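Local coordinates for apical membrane antigen 1-like protein, soluble form (Toxoplasma gondii, PDB 3ZLE), which may take part in host cell invasion by the parasite, as a sporozoite paralogue of the moving-junction protein AMA1, at residues Ala217-Gly229 with Tyr336-Pro348; Pro361-Val373 with Phe377-Thr386. All blocks are in the same frame, centred on the assembly; numbering follows the deposited sequence.

Interaction 1: residues Ala217-Gly229 with Tyr336-Pro348; sequences ACPNDAVKDALFG and YTALGSSTEVNLP
Leu347 lays its two methyls over Val223 and Ala226. CD2 lies 3.6 Å from Val223 CG1, the branch set anti to the backbone N (chi1 -179°), and the side chains cross at about a right angle. CD1 rests on Ala226 CB. Phe18 of helix 13-20 packs against both Val223 and Leu347. Ala222 CB meets the Tyr336 ring at CE1, 3.5 Å away. The Phe228 ring turns its edge to the Tyr336 backbone, with CE2 3.4 Å from Tyr336 O.

Polar groups meet at both ends of the contact. At the more exposed end, Thr343 OG1 donates to Asp221 OD1 at 2.8 Å, on the anti side of the carboxylate. Lys224 bends at chi3 (142°) and runs its CE past the Asn346 amide. Its NZ donates to a water that also binds Glu344 O. Glu344 OE2 itself pairs with Lys253. At the other end, Ser341 N gives a nearly straight bond to Asn220 O (176°), reaching it from above the carbonyl plane. The buried Thr337 OG1 accepts from Gly340 N at 3.0 Å in an ST motif. A water joins Thr337 OG1 to Pro219 O, at the inverse gamma turn centred on Pro219.

The backbones pair in parallel. Ala222 N reaches Thr343 O, Val345 N donates to Ala222 O, and Lys224 N bonds Val345 O at 3.0 Å. This is a short two-stranded parallel beta ladder within the AMA1 ectodomain.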
loop_
_atom_site.group_PDB
_atom_site.type_symbol
_atom_site.label_atom_id
_atom_site.label_comp_id
_atom_site.label_asym_id
_atom_site.label_seq_id
_atom_site.Cartn_x
_atom_site.Cartn_y
_atom_site.Cartn_z
ATOM N N ALA A 217 -12.316 -5.239 3.770
ATOM C CA ALA A 217 -11.464 -6.373 3.550
ATOM C C ALA A 217 -10.007 -6.080 3.689
ATOM O O ALA A 217 -9.224 -6.915 3.889
ATOM C CB ALA A 217 -11.715 -6.913 2.186
ATOM N N CYS A 218 -9.692 -4.834 3.541
ATOM C CA CYS A 218 -8.276 -4.411 3.388
ATOM C C CYS A 218 -7.717 -3.717 4.629
ATOM O O CYS A 218 -8.474 -3.153 5.454
ATOM C CB CYS A 218 -8.119 -3.471 2.198
ATOM S SG CYS A 218 -8.210 -4.253 0.558
ATOM N N PRO A 219 -6.399 -3.752 4.782
ATOM C CA PRO A 219 -5.786 -3.163 5.977
ATOM C C PRO A 219 -5.539 -1.663 5.802
ATOM O O PRO A 219 -4.415 -1.236 5.654
ATOM C CB PRO A 219 -4.466 -3.918 6.084
ATOM C CG PRO A 219 -4.111 -4.228 4.669
ATOM C CD PRO A 219 -5.398 -4.358 3.884
ATOM N N ASN A 220 -6.601 -0.897 5.798
ATOM C CA ASN A 220 -6.553 0.514 5.447
ATOM C C ASN A 220 -5.968 1.416 6.469
ATOM O O ASN A 220 -5.470 2.471 6.107
ATOM C CB ASN A 220 -7.931 1.010 5.095
ATOM C CG ASN A 220 -8.650 0.064 4.224
ATOM O OD1 ASN A 220 -8.138 -0.314 3.160
ATOM N ND2 ASN A 220 -9.819 -0.377 4.659
ATOM N N ASP A 221 -5.967 0.999 7.741
ATOM C CA ASP A 221 -5.538 1.857 8.845
ATOM C C ASP A 221 -4.557 1.210 9.811
ATOM O O ASP A 221 -4.479 -0.019 9.919
ATOM C CB ASP A 221 -6.774 2.382 9.609
ATOM C CG ASP A 221 -7.794 3.015 8.691
ATOM O OD1 ASP A 221 -7.504 4.104 8.155
ATOM O OD2 ASP A 221 -8.895 2.437 8.511
ATOM N N ALA A 222 -3.759 2.048 10.469
ATOM C CA ALA A 222 -2.889 1.636 11.578
ATOM C C ALA A 222 -3.770 1.216 12.722
ATOM O O ALA A 222 -4.919 1.590 12.780
ATOM C CB ALA A 222 -1.998 2.805 11.996
ATOM N N VAL A 223 -3.280 0.323 13.580
ATOM C CA VAL A 223 -4.102 -0.096 14.662
ATOM C C VAL A 223 -3.477 0.484 15.941
ATOM O O VAL A 223 -2.308 0.255 16.212
ATOM C CB VAL A 223 -4.209 -1.634 14.727
ATOM C CG1 VAL A 223 -5.102 -2.034 15.882
ATOM C CG2 VAL A 223 -4.758 -2.179 13.415
ATOM N N LYS A 224 -4.235 1.295 16.672
ATOM C CA LYS A 224 -3.682 1.951 17.862
ATOM C C LYS A 224 -3.775 1.094 19.105
ATOM O O LYS A 224 -4.685 0.240 19.248
ATOM C CB LYS A 224 -4.230 3.397 18.068
ATOM C CG LYS A 224 -5.564 3.536 18.766
ATOM C CD LYS A 224 -6.119 4.991 18.704
ATOM C CE LYS A 224 -7.645 4.984 18.518
ATOM N NZ LYS A 224 -8.351 6.320 18.593
ATOM N N ASP A 225 -2.745 1.198 19.912
ATOM C CA ASP A 225 -2.621 0.437 21.159
ATOM C C ASP A 225 -2.696 -1.032 20.980
ATOM O O ASP A 225 -3.331 -1.715 21.775
ATOM C CB ASP A 225 -3.637 0.909 22.194
ATOM C CG ASP A 225 -3.569 2.407 22.432
ATOM O OD1 ASP A 225 -2.490 3.017 22.154
ATOM O OD2 ASP A 225 -4.630 2.994 22.713
ATOM N N ALA A 226 -1.980 -1.549 19.980
ATOM C CA ALA A 226 -1.951 -2.999 19.747
ATOM C C ALA A 226 -0.771 -3.330 18.902
ATOM O O ALA A 226 -0.250 -2.462 18.206
ATOM C CB ALA A 226 -3.231 -3.459 19.056
ATOM N N LEU A 227 -0.253 -4.557 19.062
ATOM C CA LEU A 227 0.794 -5.020 18.210
ATOM C C LEU A 227 0.347 -6.278 17.467
ATOM O O LEU A 227 -0.398 -7.118 18.026
ATOM C CB LEU A 227 2.023 -5.353 19.055
ATOM C CG LEU A 227 2.732 -4.191 19.729
ATOM C CD1 LEU A 227 3.876 -4.758 20.547
ATOM C CD2 LEU A 227 3.276 -3.192 18.699
ATOM N N PHE A 228 0.827 -6.437 16.232
ATOM C CA PHE A 228 0.689 -7.694 15.539
ATOM C C PHE A 228 1.421 -8.771 16.330
ATOM O O PHE A 228 2.547 -8.550 16.791
ATOM C CB PHE A 228 1.253 -7.613 14.114
ATOM C CG PHE A 228 0.508 -6.644 13.209
ATOM C CD1 PHE A 228 -0.795 -6.881 12.855
ATOM C CD2 PHE A 228 1.161 -5.575 12.647
ATOM C CE1 PHE A 228 -1.450 -6.038 12.008
ATOM C CE2 PHE A 228 0.508 -4.701 11.790
ATOM C CZ PHE A 228 -0.790 -4.956 11.444
ATOM N N GLY A 229 0.756 -9.913 16.540
ATOM C CA GLY A 229 1.434 -11.106 17.091
ATOM C C GLY A 229 1.111 -12.442 16.426
ATOM O O GLY A 229 0.573 -12.488 15.320
ATOM N N TYR A 336 1.360 -1.086 11.999
ATOM C CA TYR A 336 1.301 -0.454 10.691
ATOM C C TYR A 336 1.419 -1.520 9.566
ATOM O O TYR A 336 2.087 -2.569 9.743
ATOM C CB TYR A 336 2.504 0.503 10.576
ATOM C CG TYR A 336 2.360 1.770 11.379
ATOM C CD1 TYR A 336 1.390 2.715 11.037
ATOM C CD2 TYR A 336 3.202 2.043 12.465
ATOM C CE1 TYR A 336 1.295 3.903 11.669
ATOM C CE2 TYR A 336 3.110 3.264 13.151
ATOM C CZ TYR A 336 2.154 4.191 12.731
ATOM O OH TYR A 336 1.980 5.375 13.398
ATOM N N THR A 337 0.963 -1.197 8.371
ATOM C CA THR A 337 1.417 -2.006 7.201
ATOM C C THR A 337 1.934 -1.171 6.079
ATOM O O THR A 337 1.624 0.029 5.956
ATOM C CB THR A 337 0.339 -2.922 6.649
ATOM O OG1 THR A 337 -0.601 -2.153 5.918
ATOM C CG2 THR A 337 -0.364 -3.703 7.748
ATOM N N ALA A 338 2.613 -1.817 5.158
ATOM C CA ALA A 338 2.928 -1.149 3.905
ATOM C C ALA A 338 1.709 -0.719 3.093
ATOM O O ALA A 338 1.777 0.281 2.344
ATOM C CB ALA A 338 3.875 -1.961 3.075
ATOM N N LEU A 339 0.574 -1.346 3.327
ATOM C CA LEU A 339 -0.671 -0.894 2.589
ATOM C C LEU A 339 -1.394 0.298 3.179
ATOM O O LEU A 339 -1.915 1.166 2.435
ATOM C CB LEU A 339 -1.643 -2.032 2.431
ATOM C CG LEU A 339 -1.147 -3.008 1.363
ATOM C CD1 LEU A 339 -1.798 -4.360 1.527
ATOM C CD2 LEU A 339 -1.436 -2.417 -0.004
ATOM N N GLY A 340 -1.515 0.285 4.511
ATOM C CA GLY A 340 -2.421 1.177 5.206
ATOM C C GLY A 340 -1.972 2.614 5.271
ATOM O O GLY A 340 -0.884 2.960 4.798
ATOM N N SER A 341 -2.881 3.461 5.761
ATOM C CA SER A 341 -2.582 4.837 6.172
ATOM C C SER A 341 -1.904 4.892 7.528
ATOM O O SER A 341 -1.816 3.914 8.205
ATOM C CB SER A 341 -3.879 5.654 6.271
ATOM O OG SER A 341 -3.590 7.039 6.086
ATOM N N SER A 342 -1.561 6.083 7.980
ATOM C CA SER A 342 -1.105 6.238 9.346
ATOM C C SER A 342 -2.275 6.635 10.239
ATOM O O SER A 342 -2.115 6.681 11.439
ATOM C CB SER A 342 0.010 7.304 9.452
ATOM O OG SER A 342 -0.474 8.558 8.993
ATOM N N THR A 343 -3.451 6.899 9.654
ATOM C CA THR A 343 -4.616 7.183 10.476
ATOM C C THR A 343 -4.873 5.936 11.306
ATOM O O THR A 343 -4.602 4.843 10.845
ATOM C CB THR A 343 -5.854 7.538 9.642
ATOM O OG1 THR A 343 -6.094 6.519 8.652
ATOM C CG2 THR A 343 -5.667 8.878 8.975
ATOM N N GLU A 344 -5.296 6.097 12.560
ATOM C CA GLU A 344 -5.377 4.967 13.505
ATOM C C GLU A 344 -6.801 4.551 13.918
ATOM O O GLU A 344 -7.647 5.424 14.170
ATOM C CB GLU A 344 -4.564 5.291 14.768
ATOM C CG GLU A 344 -3.078 5.596 14.493
ATOM C CD GLU A 344 -2.355 6.082 15.735
ATOM O OE1 GLU A 344 -3.000 6.195 16.807
ATOM O OE2 GLU A 344 -1.192 6.440 15.615
ATOM N N VAL A 345 -7.086 3.234 13.939
ATOM C CA VAL A 345 -8.368 2.772 14.382
ATOM C C VAL A 345 -8.158 1.919 15.632
ATOM O O VAL A 345 -7.081 1.362 15.847
ATOM C CB VAL A 345 -9.075 1.900 13.318
ATOM C CG1 VAL A 345 -9.483 2.663 12.096
ATOM C CG2 VAL A 345 -8.357 0.597 13.076
ATOM N N ASN A 346 -9.213 1.743 16.392
ATOM C CA ASN A 346 -9.163 0.799 17.480
ATOM C C ASN A 346 -9.342 -0.657 17.083
ATOM O O ASN A 346 -9.941 -0.975 16.040
ATOM C CB ASN A 346 -10.168 1.192 18.537
ATOM C CG ASN A 346 -9.660 2.330 19.401
ATOM O OD1 ASN A 346 -8.488 2.342 19.796
ATOM N ND2 ASN A 346 -10.478 3.350 19.568
ATOM N N LEU A 347 -8.903 -1.528 17.981
ATOM C CA LEU A 347 -9.263 -2.922 17.950
ATOM C C LEU A 347 -10.756 -2.972 18.087
ATOM O O LEU A 347 -11.345 -2.087 18.702
ATOM C CB LEU A 347 -8.621 -3.665 19.133
ATOM C CG LEU A 347 -7.097 -3.832 19.099
ATOM C CD1 LEU A 347 -6.596 -4.567 20.344
ATOM C CD2 LEU A 347 -6.681 -4.579 17.814
ATOM N N PRO A 348 -11.383 -4.016 17.525
ATOM C CA PRO A 348 -12.808 -4.154 17.710
ATOM C C PRO A 348 -13.091 -4.299 19.185
ATOM O O PRO A 348 -12.314 -4.901 19.908
ATOM C CB PRO A 348 -13.178 -5.463 16.957
ATOM C CG PRO A 348 -11.905 -5.945 16.315
ATOM C CD PRO A 348 -10.839 -4.888 16.475
HETATM O O HOH W 1 -2.275 -1.010 7.627
HETATM O O HOH W 2 -7.303 7.558 16.076
HETATM O O HOH W 3 -7.300 -0.217 20.313
#

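Interaction 2: residues Pro361-Val373 with Phe377-Thr386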
loop_
_atom_site.group_PDB
_atom_site.type_symbol
_atom_site.label_atom_id
_atom_site.label_comp_id
_atom_site.label_asym_id
_atom_site.label_seq_id
_atom_site.Cartn_x
_atom_site.Cartn_y
_atom_site.Cartn_z
ATOM N N PRO A 361 0.147 -20.709 30.103
ATOM C CA PRO A 361 0.744 -21.590 31.116
ATOM C C PRO A 361 1.627 -20.797 32.102
ATOM O O PRO A 361 2.149 -19.732 31.731
ATOM C CB PRO A 361 1.603 -22.534 30.264
ATOM C CG PRO A 361 1.974 -21.731 29.048
ATOM C CD PRO A 361 1.030 -20.548 28.933
ATOM N N CYS A 362 1.773 -21.279 33.340
ATOM C CA CYS A 362 2.682 -20.634 34.310
ATOM C C CYS A 362 4.116 -20.896 33.988
ATOM O O CYS A 362 4.585 -22.015 34.140
ATOM C CB CYS A 362 2.453 -21.125 35.738
ATOM S SG CYS A 362 1.082 -20.363 36.620
ATOM N N ASN A 363 4.851 -19.836 33.695
ATOM C CA ASN A 363 6.292 -19.921 33.517
ATOM C C ASN A 363 6.980 -19.004 34.508
ATOM O O ASN A 363 6.817 -17.786 34.452
ATOM C CB ASN A 363 6.688 -19.525 32.097
ATOM C CG ASN A 363 6.257 -20.547 31.068
ATOM O OD1 ASN A 363 6.137 -21.735 31.370
ATOM N ND2 ASN A 363 6.028 -20.092 29.841
ATOM N N ASN A 364 7.706 -19.593 35.453
ATOM C CA ASN A 364 8.441 -18.812 36.433
ATOM C C ASN A 364 7.519 -17.913 37.234
ATOM O O ASN A 364 7.850 -16.760 37.509
ATOM C CB ASN A 364 9.521 -17.980 35.743
ATOM C CG ASN A 364 10.657 -18.837 35.196
ATOM O OD1 ASN A 364 10.458 -19.665 34.302
ATOM N ND2 ASN A 364 11.853 -18.655 35.752
ATOM N N CYS A 365 6.324 -18.415 37.502
ATOM C CA CYS A 365 5.357 -17.763 38.380
ATOM C C CYS A 365 4.602 -16.567 37.733
ATOM O O CYS A 365 3.731 -15.943 38.369
ATOM C CB CYS A 365 6.000 -17.401 39.737
ATOM S SG CYS A 365 6.449 -18.841 40.787
ATOM N N VAL A 366 4.786 -16.397 36.431
ATOM C CA VAL A 366 3.967 -15.440 35.649
ATOM C C VAL A 366 3.238 -16.150 34.502
ATOM O O VAL A 366 3.843 -16.876 33.723
ATOM C CB VAL A 366 4.834 -14.291 35.074
ATOM C CG1 VAL A 366 3.986 -13.347 34.229
ATOM C CG2 VAL A 366 5.478 -13.502 36.204
ATOM N N GLN A 367 1.932 -15.967 34.427
ATOM C CA GLN A 367 1.174 -16.393 33.247
ATOM C C GLN A 367 0.564 -15.179 32.526
ATOM O O GLN A 367 0.286 -14.160 33.162
ATOM C CB GLN A 367 0.064 -17.345 33.666
ATOM C CG GLN A 367 -0.946 -16.742 34.624
ATOM C CD GLN A 367 -1.930 -17.779 35.105
ATOM O OE1 GLN A 367 -1.974 -18.881 34.568
ATOM N NE2 GLN A 367 -2.745 -17.430 36.093
ATOM N N VAL A 368 0.330 -15.299 31.215
ATOM C CA VAL A 368 -0.310 -14.227 30.441
ATOM C C VAL A 368 -1.806 -14.490 30.317
ATOM O O VAL A 368 -2.226 -15.637 30.216
ATOM C CB VAL A 368 0.378 -14.056 29.078
ATOM C CG1 VAL A 368 -0.244 -12.888 28.288
ATOM C CG2 VAL A 368 1.872 -13.794 29.300
ATOM N N VAL A 369 -2.614 -13.478 30.617
ATOM C CA VAL A 369 -4.055 -13.657 30.713
ATOM C C VAL A 369 -4.659 -12.653 29.722
ATOM O O VAL A 369 -4.165 -11.523 29.615
ATOM C CB VAL A 369 -4.533 -13.400 32.185
ATOM C CG1 VAL A 369 -6.037 -13.393 32.313
ATOM C CG2 VAL A 369 -3.998 -14.478 33.114
ATOM N N THR A 370 -5.560 -13.134 28.859
ATOM C CA THR A 370 -6.286 -12.294 27.890
ATOM C C THR A 370 -7.740 -12.189 28.335
ATOM O O THR A 370 -8.387 -13.198 28.569
ATOM C CB THR A 370 -6.260 -12.912 26.461
ATOM O OG1 THR A 370 -4.923 -13.287 26.115
ATOM C CG2 THR A 370 -6.771 -11.918 25.403
ATOM N N GLU A 371 -8.224 -10.970 28.551
ATOM C CA GLU A 371 -9.596 -10.806 28.993
ATOM C C GLU A 371 -10.297 -9.632 28.337
ATOM O O GLU A 371 -9.694 -8.869 27.564
ATOM C CB GLU A 371 -9.745 -10.646 30.516
ATOM C CG GLU A 371 -8.675 -11.233 31.416
ATOM C CD GLU A 371 -8.737 -10.618 32.811
ATOM O OE1 GLU A 371 -9.697 -10.915 33.545
ATOM O OE2 GLU A 371 -7.893 -9.755 33.127
ATOM N N CYS A 372 -11.546 -9.431 28.775
ATOM C CA CYS A 372 -12.346 -8.290 28.387
ATOM C C CYS A 372 -12.737 -7.474 29.601
ATOM O O CYS A 372 -13.664 -7.823 30.319
ATOM C CB CYS A 372 -13.630 -8.731 27.716
ATOM S SG CYS A 372 -14.290 -7.458 26.604
ATOM N N VAL A 373 -12.244 -6.260 29.624
ATOM C CA VAL A 373 -12.390 -5.404 30.759
ATOM C C VAL A 373 -12.963 -4.115 30.175
ATOM O O VAL A 373 -12.361 -3.537 29.283
ATOM C CB VAL A 373 -10.983 -5.118 31.320
ATOM C CG1 VAL A 373 -11.011 -4.033 32.355
ATOM C CG2 VAL A 373 -10.306 -6.401 31.805
ATOM N N PHE A 377 -10.179 -5.382 24.720
ATOM C CA PHE A 377 -9.209 -6.433 24.833
ATOM C C PHE A 377 -8.151 -6.030 25.843
ATOM O O PHE A 377 -7.691 -4.879 25.850
ATOM C CB PHE A 377 -8.558 -6.725 23.476
ATOM C CG PHE A 377 -9.247 -7.802 22.708
ATOM C CD1 PHE A 377 -9.007 -9.136 23.000
ATOM C CD2 PHE A 377 -10.228 -7.485 21.764
ATOM C CE1 PHE A 377 -9.643 -10.137 22.288
ATOM C CE2 PHE A 377 -10.907 -8.488 21.070
ATOM C CZ PHE A 377 -10.594 -9.817 21.317
ATOM N N ASP A 378 -7.767 -6.985 26.691
ATOM C CA ASP A 378 -6.701 -6.757 27.634
ATOM C C ASP A 378 -5.793 -7.982 27.731
ATOM O O ASP A 378 -6.260 -9.121 27.749
ATOM C CB ASP A 378 -7.272 -6.387 28.997
ATOM C CG ASP A 378 -6.312 -5.521 29.829
ATOM O OD1 ASP A 378 -5.572 -4.700 29.237
ATOM O OD2 ASP A 378 -6.273 -5.699 31.077
ATOM N N GLN A 379 -4.495 -7.730 27.646
ATOM C CA GLN A 379 -3.481 -8.748 27.820
ATOM C C GLN A 379 -2.598 -8.312 28.981
ATOM O O GLN A 379 -1.975 -7.268 28.913
ATOM C CB GLN A 379 -2.629 -8.853 26.569
ATOM C CG GLN A 379 -1.624 -10.002 26.601
ATOM C CD GLN A 379 -1.293 -10.490 25.226
ATOM O OE1 GLN A 379 -2.152 -10.506 24.362
ATOM N NE2 GLN A 379 -0.024 -10.783 24.981
ATOM N N THR A 380 -2.517 -9.117 30.029
ATOM C CA THR A 380 -1.640 -8.766 31.154
ATOM C C THR A 380 -0.892 -9.976 31.670
ATOM O O THR A 380 -1.382 -11.091 31.590
ATOM C CB THR A 380 -2.432 -8.202 32.331
ATOM O OG1 THR A 380 -3.425 -9.152 32.707
ATOM C CG2 THR A 380 -3.096 -6.880 31.963
ATOM N N SER A 381 0.252 -9.732 32.293
ATOM C CA SER A 381 0.877 -10.743 33.148
ATOM C C SER A 381 0.202 -10.853 34.509
ATOM O O SER A 381 -0.178 -9.860 35.094
ATOM C CB SER A 381 2.324 -10.423 33.344
ATOM O OG SER A 381 2.992 -10.522 32.130
ATOM N N LYS A 382 0.168 -12.068 35.041
ATOM C CA LYS A 382 -0.505 -12.360 36.292
ATOM C C LYS A 382 0.376 -13.275 37.109
ATOM O O LYS A 382 0.969 -14.231 36.584
ATOM C CB LYS A 382 -1.841 -13.056 36.022
ATOM C CG LYS A 382 -2.601 -13.454 37.279
ATOM C CD LYS A 382 -3.876 -14.197 36.925
ATOM C CE LYS A 382 -4.526 -14.809 38.149
ATOM N NZ LYS A 382 -5.978 -15.052 37.906
ATOM N N ALA A 383 0.439 -13.006 38.404
ATOM C CA ALA A 383 1.203 -13.848 39.323
ATOM C C ALA A 383 0.472 -15.149 39.527
ATOM O O ALA A 383 -0.751 -15.178 39.709
ATOM C CB ALA A 383 1.388 -13.147 40.648
ATOM N N CYS A 384 1.202 -16.246 39.474
ATOM C CA CYS A 384 0.513 -17.501 39.574
ATOM C C CYS A 384 1.169 -18.547 40.478
ATOM O O CYS A 384 0.951 -19.738 40.307
ATOM C CB CYS A 384 0.184 -18.028 38.174
ATOM S SG CYS A 384 1.591 -18.412 37.104
ATOM N N CYS A 385 1.899 -18.081 41.490
ATOM C CA CYS A 385 2.397 -18.952 42.567
ATOM C C CYS A 385 1.838 -18.495 43.925
ATOM O O CYS A 385 2.573 -17.970 44.760
ATOM C CB CYS A 385 3.931 -18.948 42.585
ATOM S SG CYS A 385 4.669 -19.790 41.169
ATOM N N THR A 386 0.536 -18.693 44.127
ATOM C CA THR A 386 -0.189 -18.111 45.270
ATOM C C THR A 386 -0.242 -16.588 45.172
ATOM O O THR A 386 -0.425 -16.036 44.084
ATOM C CB THR A 386 0.409 -18.538 46.639
ATOM O OG1 THR A 386 -0.225 -19.743 47.084
ATOM C CG2 THR A 386 0.192 -17.449 47.702
HETATM O O HOH W 4 -5.659 -9.195 31.406
HETATM O O HOH W 5 -3.902 -12.318 23.740
#
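Val369 and Thr380 face each other as a hydrogen-bonded pair in an antiparallel beta hairpin. Each N donates to the other's O at 2.9 Å, both nearly straight. Gln367 with Lys382 and Glu371 with Asp378 repeat the pattern. Gln367 N meets Lys382 O in the carbonyl plane, and Lys382 N returns a 2.8 Å bond to Gln367 O. The six bonds satisfy the inward N-H and C=O groups of these three pairs. Beyond Gln367 and Lys382, on the far side of the non-hydrogen-bonded pair Val366 and Ala383, Cys384 N donates to Cys365 O.

Outward groups of the strand 366-373 have partners too. Val368 and Thr370 bond through their backbones to Gly360 and Ile358, which places this strand in the middle of a three-stranded sheet. A water takes the Thr380 hydroxyl proton and donates to Glu371 OE2 and, at 3.3 Å, to Val369 O. A second water donates to Gln379 OE1 at 2.6 Å and is also hydrogen-bonded to Thr370 OG1. Gln379 NE2 donates to Cys236 O.

Aliphatic carbons touch on both faces. On one, Val368 CG1 packs on Gln379 CG at 3.6 Å. On the other, Val369 CG2 touches Lys382 CD, part of a fully extended chain that runs beside Gln367. Phe377 turns its ring edge to Thr370 CG2 and stacks on Trp9.

Two disulfides close the far end. Cys365 to Cys385 has an ordinary dihedral near -84°. In Cys362 to Cys384 the SG atoms are 2.1 Å apart, but the modelled dihedral is nearly trans, -171°, far from the usual ±90° and therefore doubtful.

Interaction 1 lies nearer the middle of the chain, and about half of its touching residues are buried. Interaction 2 is far out: its centre lies about 36 Å from the centre of the chain, and more of its residues are on the surface. Interaction 1 joins pieces more than a hundred residues apart by a short parallel pairing, with loop contacts and with polar side chains toward its more exposed parts. Interaction 2 joins neighbours in sequence by a long regular antiparallel ladder, and disulfides fasten its outer end. Their centres are 26 Å apart, yet they touch: Phe377 packs against Leu347 and Pro348. Phe15 of helix 13-20 bridges them, touching both Pro348 and Phe377.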